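Local atomic coordinates of octopine dehydrogenase (Pecten maximus, PDB entry 3C7D), a protein that catalyses the reductive condensation of L-arginine with pyruvate to D-octopine, using NADH, as well as the reverse oxidation of octopine with NAD(+). Residues Ala14-Gly19 / Leu51-Asn56; Pro104-Ser109 / Ala134-Met139; Pro213-Gly218 / Leu233-Ile238. One frame throughout, in Å; residues are numbered along the deposited sequence.

How the contacts relate
From the N terminus, contact 1 comes first: it closes the loop from helix 12-22 to strand 51-56, bringing the helix that starts within the NADH-binding glycine-rich segment against a strand that enters the large mixed sheet. Contact 2 closes the next loop, joining the loop ahead of strand 111-114 to the lead-in of strand 137-141; it reaches the same sheet, yet its centre lies about 27 Å from that of contact 1. Contact 3 closes the shortest loop, within the alpha-helical domain, packing helix 211-220 against the segment that precedes helix 240-263. The three follow one another in series, none nesting or crossing, and contacts 2 and 3 lie on opposite sides of the chain's centre.

Contact 1 of 3, residues Ala14-Gly19 / Leu51-Asn56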
ATOM      1  N   ALA A  14      -6.725  -4.857  -9.875  1.00 24.14           N
ATOM      2  CA  ALA A  14      -7.038  -6.272 -10.069  1.00 24.21           C
ATOM      3  C   ALA A  14      -7.404  -6.594 -11.514  1.00 24.43           C
ATOM      4  O   ALA A  14      -7.025  -7.645 -12.028  1.00 24.37           O
ATOM      5  CB  ALA A  14      -8.149  -6.700  -9.135  1.00 24.08           C
ATOM      6  N   HIS A  15      -8.139  -5.688 -12.157  1.00 24.77           N
ATOM      7  CA  HIS A  15      -8.482  -5.813 -13.574  1.00 25.10           C
ATOM      8  C   HIS A  15      -7.237  -5.757 -14.459  1.00 25.44           C
ATOM      9  O   HIS A  15      -7.079  -6.572 -15.373  1.00 25.50           O
ATOM     10  CB  HIS A  15      -9.453  -4.706 -13.991  1.00 25.09           C
ATOM     11  CG  HIS A  15     -10.892  -5.019 -13.721  1.00 24.87           C
ATOM     12  ND1 HIS A  15     -11.441  -4.976 -12.457  1.00 24.76           N
ATOM     13  CD2 HIS A  15     -11.900  -5.361 -14.557  1.00 24.52           C
ATOM     14  CE1 HIS A  15     -12.722  -5.291 -12.525  1.00 24.86           C
ATOM     15  NE2 HIS A  15     -13.025  -5.526 -13.788  1.00 24.49           N
ATOM     16  N   THR A  16      -6.368  -4.788 -14.174  1.00 25.79           N
ATOM     17  CA  THR A  16      -5.126  -4.570 -14.918  1.00 26.16           C
ATOM     18  C   THR A  16      -4.152  -5.736 -14.762  1.00 26.39           C
ATOM     19  O   THR A  16      -3.631  -6.253 -15.752  1.00 26.37           O
ATOM     20  CB  THR A  16      -4.428  -3.270 -14.463  1.00 26.22           C
ATOM     21  OG1 THR A  16      -5.391  -2.209 -14.377  1.00 26.36           O
ATOM     22  CG2 THR A  16      -3.316  -2.885 -15.432  1.00 25.83           C
ATOM     23  N   LEU A  17      -3.908  -6.134 -13.516  1.00 26.74           N
ATOM     24  CA  LEU A  17      -3.018  -7.248 -13.211  1.00 27.09           C
ATOM     25  C   LEU A  17      -3.510  -8.543 -13.847  1.00 27.38           C
ATOM     26  O   LEU A  17      -2.754  -9.210 -14.548  1.00 27.37           O
ATOM     27  CB  LEU A  17      -2.849  -7.415 -11.698  1.00 27.01           C
ATOM     28  CG  LEU A  17      -1.849  -8.472 -11.217  1.00 27.38           C
ATOM     29  CD1 LEU A  17      -0.432  -8.217 -11.751  1.00 26.78           C
ATOM     30  CD2 LEU A  17      -1.851  -8.543  -9.699  1.00 27.03           C
ATOM     31  N   SER A  18      -4.778  -8.881 -13.619  1.00 27.79           N
ATOM     32  CA  SER A  18      -5.382 -10.060 -14.242  1.00 28.29           C
ATOM     33  C   SER A  18      -5.173 -10.040 -15.754  1.00 28.46           C
ATOM     34  O   SER A  18      -4.729 -11.031 -16.335  1.00 28.58           O
ATOM     35  CB  SER A  18      -6.876 -10.156 -13.913  1.00 28.35           C
ATOM     36  OG  SER A  18      -7.086 -10.242 -12.512  1.00 28.88           O
ATOM     37  N   GLY A  19      -5.476  -8.898 -16.370  1.00 28.61           N
ATOM     38  CA  GLY A  19      -5.313  -8.709 -17.809  1.00 28.86           C
ATOM     39  C   GLY A  19      -3.882  -8.853 -18.290  1.00 29.09           C
ATOM     40  O   GLY A  19      -3.616  -9.585 -19.246  1.00 29.10           O
ATOM     41  N   LEU A  51     -10.621 -10.362 -21.599  1.00 43.71           N
ATOM     42  CA  LEU A  51     -10.398  -9.155 -20.811  1.00 43.92           C
ATOM     43  C   LEU A  51      -9.416  -8.239 -21.538  1.00 44.14           C
ATOM     44  O   LEU A  51      -8.424  -8.704 -22.103  1.00 44.11           O
ATOM     45  CB  LEU A  51      -9.876  -9.525 -19.418  1.00 43.95           C
ATOM     46  CG  LEU A  51      -9.716  -8.457 -18.330  1.00 44.10           C
ATOM     47  CD1 LEU A  51     -11.058  -7.834 -17.950  1.00 44.41           C
ATOM     48  CD2 LEU A  51      -9.041  -9.060 -17.106  1.00 43.85           C
ATOM     49  N   THR A  52      -9.702  -6.939 -21.517  1.00 44.41           N
ATOM     50  CA  THR A  52      -8.948  -5.968 -22.304  1.00 44.69           C
ATOM     51  C   THR A  52      -8.259  -4.924 -21.430  1.00 44.88           C
ATOM     52  O   THR A  52      -8.872  -4.353 -20.526  1.00 44.85           O
ATOM     53  CB  THR A  52      -9.857  -5.257 -23.335  1.00 44.72           C
ATOM     54  OG1 THR A  52     -10.800  -6.191 -23.880  1.00 44.76           O
ATOM     55  CG2 THR A  52      -9.027  -4.659 -24.467  1.00 44.61           C
ATOM     56  N   VAL A  53      -6.978  -4.689 -21.715  1.00 45.20           N
ATOM     57  CA  VAL A  53      -6.185  -3.653 -21.049  1.00 45.50           C
ATOM     58  C   VAL A  53      -5.669  -2.648 -22.084  1.00 45.76           C
ATOM     59  O   VAL A  53      -4.928  -3.016 -23.002  1.00 45.76           O
ATOM     60  CB  VAL A  53      -4.983  -4.256 -20.262  1.00 45.47           C
ATOM     61  CG1 VAL A  53      -4.177  -3.161 -19.573  1.00 45.32           C
ATOM     62  CG2 VAL A  53      -5.457  -5.280 -19.243  1.00 45.40           C
ATOM     63  N   ILE A  54      -6.067  -1.385 -21.936  1.00 46.07           N
ATOM     64  CA  ILE A  54      -5.614  -0.323 -22.833  1.00 46.44           C
ATOM     65  C   ILE A  54      -4.504   0.494 -22.166  1.00 46.78           C
ATOM     66  O   ILE A  54      -4.730   1.163 -21.155  1.00 46.78           O
ATOM     67  CB  ILE A  54      -6.777   0.604 -23.301  1.00 46.41           C
ATOM     68  CG1 ILE A  54      -7.842  -0.182 -24.069  1.00 46.23           C
ATOM     69  CG2 ILE A  54      -6.261   1.724 -24.189  1.00 46.47           C
ATOM     70  CD1 ILE A  54      -9.049  -0.540 -23.245  1.00 46.30           C
ATOM     71  N   VAL A  55      -3.308   0.432 -22.745  1.00 47.26           N
ATOM     72  CA  VAL A  55      -2.131   1.086 -22.179  1.00 47.82           C
ATOM     73  C   VAL A  55      -1.682   2.266 -23.036  1.00 48.19           C
ATOM     74  O   VAL A  55      -1.433   2.110 -24.231  1.00 48.22           O
ATOM     75  CB  VAL A  55      -0.941   0.095 -22.033  1.00 47.82           C
ATOM     76  CG1 VAL A  55       0.232   0.750 -21.302  1.00 47.72           C
ATOM     77  CG2 VAL A  55      -1.377  -1.178 -21.318  1.00 47.87           C
ATOM     78  N   ASN A  56      -1.590   3.440 -22.415  1.00 48.70           N
ATOM     79  CA  ASN A  56      -0.927   4.589 -23.022  1.00 49.27           C
ATOM     80  C   ASN A  56       0.568   4.486 -22.737  1.00 49.68           C
ATOM     81  O   ASN A  56       0.981   4.467 -21.577  1.00 49.70           O
ATOM     82  CB  ASN A  56      -1.501   5.902 -22.481  1.00 49.30           C
ATOM     83  CG  ASN A  56      -2.947   6.129 -22.900  1.00 49.39           C
ATOM     84  OD1 ASN A  56      -3.240   6.350 -24.079  1.00 49.22           O
ATOM     85  ND2 ASN A  56      -3.857   6.093 -21.932  1.00 49.06           N
TER
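L51 lays one branch over the backbone of helix 12-22: CD2 lies 3.6 Å from both H15 O and G19 N, so the methyl rests against the helical hydrogen bond that joins those two atoms. CG stands anti to the L51 backbone N (chi1 -173°), which carries the branched end down to the helix; the other methyl, CD1, approaches the H15 ring obliquely, 4.3 Å from H15 CD2. That imidazole is fixed at both nitrogens, ND1 by G11 O and NE2 by G154 N, and W42 stacks on it.

Two residues along the strand, V53 points the same way. Its CG2 settles on bare backbone, 3.7 Å from G19 CA, where no side chain intervenes, while its CG1 comes to 4.2 Å from T16 CG2. The short segments run at 102° to each other, so the helix meets the strand nearly crosswise through L51 and V53. On the helix itself, S18 OG bonds back to A14 O at 2.6 Å, and that oxygen also accepts from S18 N on the opposite face of its carbonyl plane.

T16 reaches the neighbourhood of C148, which binds NAD(+). Helix 12-22 begins within G10-G13, the residues that bind NADH, and A14 fits the end of a GxGxxA pattern, as in the strand-turn-helix of a Rossmann-type dinucleotide-binding fold.

Contact 2 of 3, residues Pro104-Ser109 / Ala134-Met139; sequences PYVQDS and AAVSMM
The backbones of 104-109 and 134-139 come together at D108 and V136, whose CA atoms are 5.4 Å apart, and no hydrogen bond links the two segments. Neither is regular at this point; only from S137 onward does the second segment become strand. The D108 carbonyl oxygen lies 3.5 Å from V136 CA, in a CA-H...O contact bent to 137° at the hydrogen. The same oxygen is 3.5 Å from A135 O, a meeting of two acceptors that brings no bond, so the backbones touch here without pairing.

Among the side chains, V136 makes the closest approach to the loop. Its CG1, set beside the backbone N by a chi1 of -57°, is turned to the carbonyls of the loop, 3.7 Å from D108 O and 3.8 Å from Q107 O. The same methyl just reaches V106 CG2 at 4.5 Å, a loose apolar touch. A135 adds a second touch: its CB sits 4.0 Å from D108 OD1, close to the carboxylate without a polar bond. That carboxylate has its charged partner in K132, to which OD1 makes a salt bridge, and the V106 side chain also touches K132.

In strand 111-114, I112 packs against both V106 and V136. S137 pairs through its backbone with A110 and I112, starting the parallel pairing of strands 111-114 and 137-141, while M138 pairs with I171 of strand 156-171 on the other edge. The contact thus lies where both parallel strands of a beta-alpha-beta unit begin: the loop after helix 95-102 leads into strand 111-114, and after helix 121-129 the chain enters strand 137-141.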
ATOM      1  N   PRO A 104      -6.019 -21.584   5.198  1.00 32.69           N
ATOM      2  CA  PRO A 104      -6.028 -23.052   5.160  1.00 32.61           C
ATOM      3  C   PRO A 104      -5.611 -23.662   3.815  1.00 32.45           C
ATOM      4  O   PRO A 104      -5.514 -24.885   3.707  1.00 32.65           O
ATOM      5  CB  PRO A 104      -7.496 -23.407   5.465  1.00 32.52           C
ATOM      6  CG  PRO A 104      -8.149 -22.126   5.905  1.00 32.66           C
ATOM      7  CD  PRO A 104      -7.389 -21.042   5.227  1.00 32.68           C
ATOM      8  N   TYR A 105      -5.359 -22.827   2.806  1.00 32.13           N
ATOM      9  CA  TYR A 105      -5.094 -23.330   1.455  1.00 31.83           C
ATOM     10  C   TYR A 105      -3.723 -22.969   0.895  1.00 31.57           C
ATOM     11  O   TYR A 105      -3.273 -23.566  -0.086  1.00 31.58           O
ATOM     12  CB  TYR A 105      -6.189 -22.874   0.486  1.00 31.92           C
ATOM     13  CG  TYR A 105      -7.579 -23.308   0.889  1.00 32.16           C
ATOM     14  CD1 TYR A 105      -7.967 -24.647   0.800  1.00 32.24           C
ATOM     15  CD2 TYR A 105      -8.509 -22.381   1.357  1.00 32.08           C
ATOM     16  CE1 TYR A 105      -9.244 -25.051   1.178  1.00 32.54           C
ATOM     17  CE2 TYR A 105      -9.790 -22.773   1.732  1.00 32.26           C
ATOM     18  CZ  TYR A 105     -10.152 -24.108   1.639  1.00 32.24           C
ATOM     19  OH  TYR A 105     -11.419 -24.498   2.004  1.00 32.29           O
ATOM     20  N   VAL A 106      -3.061 -21.996   1.514  1.00 31.23           N
ATOM     21  CA  VAL A 106      -1.775 -21.512   1.017  1.00 30.90           C
ATOM     22  C   VAL A 106      -0.674 -22.577   1.173  1.00 30.76           C
ATOM     23  O   VAL A 106      -0.542 -23.190   2.234  1.00 30.76           O
ATOM     24  CB  VAL A 106      -1.401 -20.141   1.661  1.00 30.77           C
ATOM     25  CG1 VAL A 106      -0.857 -20.301   3.075  1.00 30.81           C
ATOM     26  CG2 VAL A 106      -0.425 -19.390   0.787  1.00 30.95           C
ATOM     27  N   GLN A 107       0.077 -22.823   0.100  1.00 30.47           N
ATOM     28  CA  GLN A 107       1.175 -23.791   0.142  1.00 30.28           C
ATOM     29  C   GLN A 107       2.457 -23.131   0.646  1.00 30.23           C
ATOM     30  O   GLN A 107       2.628 -21.918   0.516  1.00 30.43           O
ATOM     31  CB  GLN A 107       1.385 -24.464  -1.221  1.00 30.23           C
ATOM     32  CG  GLN A 107       2.164 -23.639  -2.245  1.00 30.27           C
ATOM     33  CD  GLN A 107       2.595 -24.445  -3.462  1.00 30.14           C
ATOM     34  OE1 GLN A 107       2.508 -23.967  -4.590  1.00 29.81           O
ATOM     35  NE2 GLN A 107       3.069 -25.670  -3.237  1.00 30.23           N
ATOM     36  N   ASP A 108       3.350 -23.933   1.222  1.00 30.03           N
ATOM     37  CA  ASP A 108       4.565 -23.419   1.859  1.00 29.92           C
ATOM     38  C   ASP A 108       5.382 -22.516   0.940  1.00 29.62           C
ATOM     39  O   ASP A 108       5.912 -21.495   1.380  1.00 29.63           O
ATOM     40  CB  ASP A 108       5.446 -24.570   2.359  1.00 30.09           C
ATOM     41  CG  ASP A 108       4.843 -25.308   3.544  1.00 30.64           C
ATOM     42  OD1 ASP A 108       4.027 -24.720   4.287  1.00 31.16           O
ATOM     43  OD2 ASP A 108       5.204 -26.488   3.739  1.00 31.56           O
ATOM     44  N   SER A 109       5.466 -22.895  -0.332  1.00 29.25           N
ATOM     45  CA  SER A 109       6.297 -22.190  -1.306  1.00 28.90           C
ATOM     46  C   SER A 109       5.589 -21.001  -1.970  1.00 28.57           C
ATOM     47  O   SER A 109       6.039 -20.509  -3.009  1.00 28.63           O
ATOM     48  CB  SER A 109       6.808 -23.167  -2.372  1.00 28.87           C
ATOM     49  OG  SER A 109       5.740 -23.675  -3.150  1.00 28.93           O
ATOM     50  N   ALA A 134       6.157 -18.161   8.573  1.00 28.62           N
ATOM     51  CA  ALA A 134       7.611 -18.279   8.519  1.00 28.11           C
ATOM     52  C   ALA A 134       8.073 -19.101   7.312  1.00 27.80           C
ATOM     53  O   ALA A 134       9.253 -19.077   6.954  1.00 27.82           O
ATOM     54  CB  ALA A 134       8.140 -18.876   9.811  1.00 28.11           C
ATOM     55  N   ALA A 135       7.141 -19.823   6.693  1.00 27.41           N
ATOM     56  CA  ALA A 135       7.438 -20.649   5.521  1.00 27.07           C
ATOM     57  C   ALA A 135       7.347 -19.839   4.225  1.00 26.84           C
ATOM     58  O   ALA A 135       8.275 -19.846   3.411  1.00 26.85           O
ATOM     59  CB  ALA A 135       6.507 -21.859   5.472  1.00 26.90           C
ATOM     60  N   VAL A 136       6.226 -19.138   4.053  1.00 26.53           N
ATOM     61  CA  VAL A 136       5.958 -18.326   2.862  1.00 26.11           C
ATOM     62  C   VAL A 136       6.885 -17.116   2.771  1.00 25.89           C
ATOM     63  O   VAL A 136       7.518 -16.738   3.758  1.00 25.89           O
ATOM     64  CB  VAL A 136       4.477 -17.840   2.815  1.00 26.15           C
ATOM     65  CG1 VAL A 136       3.517 -19.024   2.859  1.00 25.83           C
ATOM     66  CG2 VAL A 136       4.177 -16.848   3.948  1.00 25.72           C
ATOM     67  N   SER A 137       6.969 -16.525   1.579  1.00 25.63           N
ATOM     68  CA  SER A 137       7.669 -15.252   1.382  1.00 25.35           C
ATOM     69  C   SER A 137       6.675 -14.091   1.264  1.00 25.06           C
ATOM     70  O   SER A 137       5.621 -14.227   0.631  1.00 24.88           O
ATOM     71  CB  SER A 137       8.576 -15.304   0.148  1.00 25.24           C
ATOM     72  OG  SER A 137       9.786 -15.977   0.436  1.00 25.53           O
ATOM     73  N   MET A 138       7.025 -12.959   1.872  1.00 24.66           N
ATOM     74  CA  MET A 138       6.169 -11.773   1.877  1.00 24.39           C
ATOM     75  C   MET A 138       6.808 -10.607   1.122  1.00 24.17           C
ATOM     76  O   MET A 138       7.913 -10.173   1.458  1.00 24.09           O
ATOM     77  CB  MET A 138       5.845 -11.363   3.311  1.00 24.26           C
ATOM     78  CG  MET A 138       5.014 -12.377   4.063  1.00 24.18           C
ATOM     79  SD  MET A 138       4.921 -12.011   5.821  1.00 24.44           S
ATOM     80  CE  MET A 138       6.543 -12.539   6.374  1.00 24.52           C
ATOM     81  N   MET A 139       6.095 -10.101   0.115  1.00 23.89           N
ATOM     82  CA  MET A 139       6.614  -9.061  -0.780  1.00 23.57           C
ATOM     83  C   MET A 139       5.731  -7.805  -0.791  1.00 23.32           C
ATOM     84  O   MET A 139       4.547  -7.875  -1.121  1.00 23.40           O
ATOM     85  CB  MET A 139       6.754  -9.626  -2.198  1.00 23.45           C
ATOM     86  CG  MET A 139       7.741  -8.887  -3.083  1.00 23.33           C
ATOM     87  SD  MET A 139       7.788  -9.582  -4.739  1.00 23.53           S
ATOM     88  CE  MET A 139       9.287  -8.846  -5.376  1.00 23.52           C
TER

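Contact 3 of 3, residues Pro213-Gly218 / Leu233-Ile238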
ATOM      1  N   PRO A 213      -1.919  13.346   4.895  1.00 38.50           N
ATOM      2  CA  PRO A 213      -2.318  14.023   6.137  1.00 38.73           C
ATOM      3  C   PRO A 213      -1.641  15.388   6.346  1.00 39.00           C
ATOM      4  O   PRO A 213      -2.284  16.318   6.844  1.00 39.03           O
ATOM      5  CB  PRO A 213      -1.882  13.039   7.228  1.00 38.59           C
ATOM      6  CG  PRO A 213      -1.887  11.718   6.560  1.00 38.41           C
ATOM      7  CD  PRO A 213      -1.426  11.980   5.165  1.00 38.40           C
ATOM      8  N   ALA A 214      -0.368  15.502   5.960  1.00 39.29           N
ATOM      9  CA  ALA A 214       0.388  16.752   6.094  1.00 39.58           C
ATOM     10  C   ALA A 214      -0.109  17.834   5.140  1.00 39.81           C
ATOM     11  O   ALA A 214      -0.264  18.992   5.540  1.00 39.81           O
ATOM     12  CB  ALA A 214       1.877  16.508   5.893  1.00 39.51           C
ATOM     13  N   ILE A 215      -0.353  17.448   3.886  1.00 40.08           N
ATOM     14  CA  ILE A 215      -0.893  18.358   2.872  1.00 40.43           C
ATOM     15  C   ILE A 215      -2.296  18.845   3.249  1.00 40.64           C
ATOM     16  O   ILE A 215      -2.625  20.019   3.055  1.00 40.75           O
ATOM     17  CB  ILE A 215      -0.900  17.711   1.464  1.00 40.42           C
ATOM     18  CG1 ILE A 215       0.534  17.474   0.985  1.00 40.55           C
ATOM     19  CG2 ILE A 215      -1.642  18.592   0.457  1.00 40.36           C
ATOM     20  CD1 ILE A 215       0.648  16.494  -0.162  1.00 40.68           C
ATOM     21  N   LEU A 216      -3.108  17.947   3.797  1.00 40.85           N
ATOM     22  CA  LEU A 216      -4.440  18.315   4.261  1.00 41.14           C
ATOM     23  C   LEU A 216      -4.374  19.224   5.482  1.00 41.27           C
ATOM     24  O   LEU A 216      -5.185  20.133   5.620  1.00 41.24           O
ATOM     25  CB  LEU A 216      -5.288  17.072   4.538  1.00 41.19           C
ATOM     26  CG  LEU A 216      -5.797  16.312   3.305  1.00 41.24           C
ATOM     27  CD1 LEU A 216      -6.285  14.929   3.693  1.00 41.43           C
ATOM     28  CD2 LEU A 216      -6.893  17.081   2.572  1.00 41.20           C
ATOM     29  N   PHE A 217      -3.395  18.985   6.351  1.00 41.63           N
ATOM     30  CA  PHE A 217      -3.161  19.835   7.520  1.00 41.96           C
ATOM     31  C   PHE A 217      -2.595  21.199   7.118  1.00 42.26           C
ATOM     32  O   PHE A 217      -2.858  22.206   7.775  1.00 42.21           O
ATOM     33  CB  PHE A 217      -2.224  19.132   8.509  1.00 41.91           C
ATOM     34  CG  PHE A 217      -1.965  19.907   9.778  1.00 41.81           C
ATOM     35  CD1 PHE A 217      -2.928  19.977  10.780  1.00 41.65           C
ATOM     36  CD2 PHE A 217      -0.743  20.547   9.977  1.00 41.76           C
ATOM     37  CE1 PHE A 217      -2.686  20.687  11.956  1.00 41.78           C
ATOM     38  CE2 PHE A 217      -0.491  21.260  11.152  1.00 41.73           C
ATOM     39  CZ  PHE A 217      -1.464  21.328  12.142  1.00 41.64           C
ATOM     40  N   GLY A 218      -1.821  21.221   6.039  1.00 42.64           N
ATOM     41  CA  GLY A 218      -1.237  22.457   5.531  1.00 43.17           C
ATOM     42  C   GLY A 218      -2.268  23.429   4.986  1.00 43.56           C
ATOM     43  O   GLY A 218      -2.162  24.638   5.197  1.00 43.57           O
ATOM     44  N   LEU A 233      -5.464  23.834  -5.269  1.00 44.03           N
ATOM     45  CA  LEU A 233      -4.492  22.837  -5.721  1.00 43.78           C
ATOM     46  C   LEU A 233      -3.976  21.988  -4.560  1.00 43.57           C
ATOM     47  O   LEU A 233      -3.762  22.497  -3.456  1.00 43.52           O
ATOM     48  CB  LEU A 233      -3.320  23.519  -6.428  1.00 43.85           C
ATOM     49  CG  LEU A 233      -3.587  24.207  -7.767  1.00 43.73           C
ATOM     50  CD1 LEU A 233      -2.557  25.302  -8.011  1.00 43.58           C
ATOM     51  CD2 LEU A 233      -3.597  23.191  -8.906  1.00 43.70           C
ATOM     52  N   PHE A 234      -3.787  20.697  -4.820  1.00 43.31           N
ATOM     53  CA  PHE A 234      -3.366  19.756  -3.787  1.00 43.22           C
ATOM     54  C   PHE A 234      -1.872  19.895  -3.485  1.00 43.28           C
ATOM     55  O   PHE A 234      -1.486  20.660  -2.594  1.00 43.26           O
ATOM     56  CB  PHE A 234      -3.738  18.315  -4.172  1.00 43.04           C
ATOM     57  CG  PHE A 234      -3.659  17.335  -3.029  1.00 42.81           C
ATOM     58  CD1 PHE A 234      -4.383  17.543  -1.858  1.00 42.60           C
ATOM     59  CD2 PHE A 234      -2.877  16.189  -3.133  1.00 42.58           C
ATOM     60  CE1 PHE A 234      -4.316  16.635  -0.803  1.00 42.49           C
ATOM     61  CE2 PHE A 234      -2.806  15.272  -2.086  1.00 42.40           C
ATOM     62  CZ  PHE A 234      -3.525  15.498  -0.918  1.00 42.57           C
ATOM     63  N   TYR A 235      -1.046  19.166  -4.234  1.00 43.36           N
ATOM     64  CA  TYR A 235       0.403  19.201  -4.065  1.00 43.33           C
ATOM     65  C   TYR A 235       0.982  20.573  -4.405  1.00 43.42           C
ATOM     66  O   TYR A 235       1.804  21.106  -3.659  1.00 43.49           O
ATOM     67  CB  TYR A 235       1.074  18.153  -4.949  1.00 43.28           C
ATOM     68  CG  TYR A 235       0.626  16.724  -4.736  1.00 43.16           C
ATOM     69  CD1 TYR A 235      -0.146  16.070  -5.692  1.00 43.08           C
ATOM     70  CD2 TYR A 235       0.993  16.016  -3.592  1.00 42.94           C
ATOM     71  CE1 TYR A 235      -0.546  14.750  -5.516  1.00 42.90           C
ATOM     72  CE2 TYR A 235       0.592  14.695  -3.402  1.00 42.77           C
ATOM     73  CZ  TYR A 235      -0.178  14.070  -4.370  1.00 42.98           C
ATOM     74  OH  TYR A 235      -0.582  12.767  -4.196  1.00 43.26           O
ATOM     75  N   GLN A 236       0.548  21.136  -5.532  1.00 43.45           N
ATOM     76  CA  GLN A 236       1.057  22.424  -6.010  1.00 43.54           C
ATOM     77  C   GLN A 236       0.550  23.606  -5.188  1.00 43.49           C
ATOM     78  O   GLN A 236       1.016  24.735  -5.359  1.00 43.43           O
ATOM     79  CB  GLN A 236       0.713  22.632  -7.488  1.00 43.60           C
ATOM     80  CG  GLN A 236       1.418  21.673  -8.433  1.00 43.86           C
ATOM     81  CD  GLN A 236       1.588  22.234  -9.835  1.00 44.37           C
ATOM     82  OE1 GLN A 236       1.305  23.407 -10.092  1.00 44.38           O
ATOM     83  NE2 GLN A 236       2.067  21.396 -10.748  1.00 44.48           N
ATOM     84  N   GLY A 237      -0.401  23.339  -4.297  1.00 43.52           N
ATOM     85  CA  GLY A 237      -0.991  24.377  -3.464  1.00 43.66           C
ATOM     86  C   GLY A 237      -0.488  24.390  -2.035  1.00 43.77           C
ATOM     87  O   GLY A 237      -1.111  25.000  -1.166  1.00 43.96           O
ATOM     88  N   ILE A 238       0.632  23.720  -1.782  1.00 43.81           N
ATOM     89  CA  ILE A 238       1.218  23.703  -0.442  1.00 43.86           C
ATOM     90  C   ILE A 238       1.972  25.003  -0.169  1.00 43.94           C
ATOM     91  O   ILE A 238       2.445  25.657  -1.101  1.00 44.11           O
ATOM     92  CB  ILE A 238       2.145  22.473  -0.199  1.00 43.87           C
ATOM     93  CG1 ILE A 238       3.339  22.473  -1.167  1.00 43.86           C
ATOM     94  CG2 ILE A 238       1.344  21.164  -0.261  1.00 43.65           C
ATOM     95  CD1 ILE A 238       4.548  21.688  -0.672  1.00 43.55           C
TER
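This is a buried apolar contact inside the alpha-helical domain, with I215 of helix 211-220 pressed into the turn that precedes helix 240-263. I215 spreads its branches over three residues of 233-238. I215 CG2, anti to the backbone N, lies over one face of the F234 ring, 3.8 Å from its centroid and 21° off the ring normal, a CH-pi contact; within the ring, CE1 approaches this methyl most closely. I215 CD1 is carried outward by the extended chi2 (163°) and reaches the Y235 ring at an oblique slant, 3.5 Å from Y235 CD2. I215 CG1 rests 4.0 Å from I238 CG2.

L216, one residue on, comes to the rim of the F234 ring, its CD2 near the ring plane and 4.3 Å from F234 CE1, so the phenyl meets one leucine at an edge and one isoleucine over a face. Both segments belong to the alpha-helical domain of the octopine/nopaline dehydrogenase family, and other residues of the domain pack round the two rings: H308 meets F234 edge-to-face, and Y303 stacks on Y235.

The two aromatics also meet each other, with F234 CD2 3.5 Å above the centre of the Y235 ring. Y235 opens a type I turn that runs to I238, closed by a weak bond from I238 N to Y235 O. The Y235 side chain comes close to that of H212, the active-site residue that binds pyruvate and lies just ahead of P213.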